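Local coordinates for yersinopine synthase (PDB 6C4M), which catalyses the NADPH-dependent reductive condensation of pyruvate with an amino-acid-derived intermediate, the last step in making the metallophore yersinopine, at residues L37-S42 and L234-I239. Sequence-based numbering, arbitrary orientation.
Sequences LAVDIS and LARHHI
Asp40, in mid-helix, faces the end of a second helix, its CA 7.9 Å from the CA of Leu234; there a Schellman motif with His238 as C' residue turns the chain back, Ile239 N bonding to Leu234 O. The turn presents Arg236 and His237 to a single carboxylate oxygen. His237 comes from the opposite direction, ring edge first, its NE2 giving a nearly straight hydrogen bond of 2.7 Å to Asp40 OD1; OD1 lies in the ring plane, while NE2 approaches on its syn side, 31° out of the carboxylate plane. The Arg236 chain, extended through chi2, bends at chi3 (73°) and brings NH2 into a hydrogen-bonded salt bridge of 2.9 Å with the same Asp40 OD1, in the guanidinium plane; the two flat groups stand 72° apart. Arg236 NH2 also passes Val39 CG1 at 4.1 Å. With Tyr169 OH bonded to OD2, these bonds should hold the buried carboxylate against rotation. Thr83 OG1 is hydrogen-bonded to His237 ND1, and Phe209 stacks with the ring. The contact thus joins helix 32-44, which follows the NADP-binding Gly-rich turn of the Rossmann-type fold, to the end of helix 225-235; Val39 packs on strand 87-90, Leu234 and Ile239 on strand 203-217.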
loop_
_atom_site.group_PDB
_atom_site.type_symbol
_atom_site.label_atom_id
_atom_site.label_comp_id
_atom_site.label_asym_id
_atom_site.label_seq_id
_atom_site.Cartn_x
_atom_site.Cartn_y
_atom_site.Cartn_z
ATOM N N LEU A 37 28.039 17.150 -13.718
ATOM C CA LEU A 37 29.233 16.484 -14.216
ATOM C C LEU A 37 30.340 17.487 -14.488
ATOM O O LEU A 37 31.489 17.274 -14.096
ATOM C CB LEU A 37 28.898 15.711 -15.487
ATOM C CG LEU A 37 30.021 15.008 -16.244
ATOM C CD1 LEU A 37 30.655 13.916 -15.407
ATOM C CD2 LEU A 37 29.434 14.446 -17.537
ATOM N N ALA A 38 30.015 18.580 -15.183
ATOM C CA ALA A 38 31.049 19.554 -15.524
ATOM C C ALA A 38 31.703 20.129 -14.279
ATOM O O ALA A 38 32.925 20.325 -14.247
ATOM C CB ALA A 38 30.463 20.676 -16.372
ATOM N N VAL A 39 30.903 20.421 -13.248
ATOM C CA VAL A 39 31.468 20.921 -11.995
ATOM C C VAL A 39 32.375 19.873 -11.376
ATOM O O VAL A 39 33.484 20.180 -10.920
ATOM C CB VAL A 39 30.331 21.331 -11.039
ATOM C CG1 VAL A 39 30.843 21.506 -9.611
ATOM C CG2 VAL A 39 29.683 22.605 -11.533
ATOM N N ASP A 40 31.928 18.613 -11.377
ATOM C CA ASP A 40 32.712 17.534 -10.787
ATOM C C ASP A 40 34.053 17.348 -11.499
ATOM O O ASP A 40 35.074 17.079 -10.851
ATOM C CB ASP A 40 31.892 16.246 -10.807
ATOM C CG ASP A 40 30.823 16.218 -9.703
ATOM O OD1 ASP A 40 30.911 17.060 -8.785
ATOM O OD2 ASP A 40 29.910 15.373 -9.757
ATOM N N ILE A 41 34.080 17.500 -12.828
ATOM C CA ILE A 41 35.344 17.367 -13.548
ATOM C C ILE A 41 36.265 18.535 -13.215
ATOM O O ILE A 41 37.453 18.350 -12.927
ATOM C CB ILE A 41 35.093 17.268 -15.064
ATOM C CG1 ILE A 41 34.271 16.016 -15.373
ATOM C CG2 ILE A 41 36.435 17.232 -15.819
ATOM C CD1 ILE A 41 33.823 15.917 -16.797
ATOM N N SER A 42 35.731 19.756 -13.277
ATOM C CA SER A 42 36.499 20.958 -12.978
ATOM C C SER A 42 37.004 20.967 -11.535
ATOM O O SER A 42 38.062 21.541 -11.245
ATOM C CB SER A 42 35.624 22.185 -13.247
ATOM O OG SER A 42 36.360 23.392 -13.154
ATOM N N LEU A 234 33.787 10.616 -8.472
ATOM C CA LEU A 234 32.587 10.268 -7.723
ATOM C C LEU A 234 32.826 10.239 -6.208
ATOM O O LEU A 234 31.884 10.454 -5.430
ATOM C CB LEU A 234 32.057 8.917 -8.207
ATOM C CG LEU A 234 31.593 8.804 -9.681
ATOM C CD1 LEU A 234 30.670 7.593 -9.890
ATOM C CD2 LEU A 234 30.902 10.064 -10.167
ATOM N N ALA A 235 34.061 9.956 -5.775
ATOM C CA ALA A 235 34.379 9.885 -4.349
ATOM C C ALA A 235 34.203 11.222 -3.638
ATOM O O ALA A 235 34.029 11.246 -2.416
ATOM C CB ALA A 235 35.819 9.385 -4.153
ATOM N N ARG A 236 34.255 12.333 -4.367
ATOM C CA ARG A 236 34.007 13.639 -3.768
ATOM C C ARG A 236 32.598 13.761 -3.188
ATOM O O ARG A 236 32.356 14.637 -2.351
ATOM C CB ARG A 236 34.234 14.723 -4.804
ATOM C CG ARG A 236 34.513 16.084 -4.222
ATOM C CD ARG A 236 34.861 17.063 -5.334
ATOM N NE ARG A 236 33.687 17.434 -6.118
ATOM C CZ ARG A 236 33.010 18.571 -5.980
ATOM N NH1 ARG A 236 33.378 19.475 -5.084
ATOM N NH2 ARG A 236 31.957 18.814 -6.746
ATOM N N HIS A 237 31.666 12.915 -3.625
ATOM C CA HIS A 237 30.301 12.890 -3.117
ATOM C C HIS A 237 30.011 11.597 -2.369
ATOM O O HIS A 237 28.848 11.277 -2.105
ATOM C CB HIS A 237 29.305 13.097 -4.263
ATOM C CG HIS A 237 29.517 14.376 -5.003
ATOM N ND1 HIS A 237 29.398 15.611 -4.400
ATOM C CD2 HIS A 237 29.905 14.616 -6.283
ATOM C CE1 HIS A 237 29.670 16.558 -5.285
ATOM N NE2 HIS A 237 29.990 15.981 -6.432
ATOM N N HIS A 238 31.060 10.861 -2.002
ATOM C CA HIS A 238 30.941 9.652 -1.198
ATOM C C HIS A 238 30.207 8.559 -1.942
ATOM O O HIS A 238 29.605 7.681 -1.335
ATOM C CB HIS A 238 30.258 9.933 0.142
ATOM C CG HIS A 238 30.940 11.004 0.932
ATOM N ND1 HIS A 238 32.265 11.327 0.743
ATOM C CD2 HIS A 238 30.479 11.848 1.884
ATOM C CE1 HIS A 238 32.599 12.310 1.558
ATOM N NE2 HIS A 238 31.532 12.647 2.259
ATOM N N ILE A 239 30.271 8.609 -3.263
ATOM C CA ILE A 239 29.668 7.601 -4.113
ATOM C C ILE A 239 30.667 6.467 -4.261
ATOM O O ILE A 239 31.793 6.675 -4.733
ATOM C CB ILE A 239 29.293 8.196 -5.482
ATOM C CG1 ILE A 239 28.319 9.361 -5.299
ATOM C CG2 ILE A 239 28.731 7.130 -6.405
ATOM C CD1 ILE A 239 28.312 10.301 -6.492
#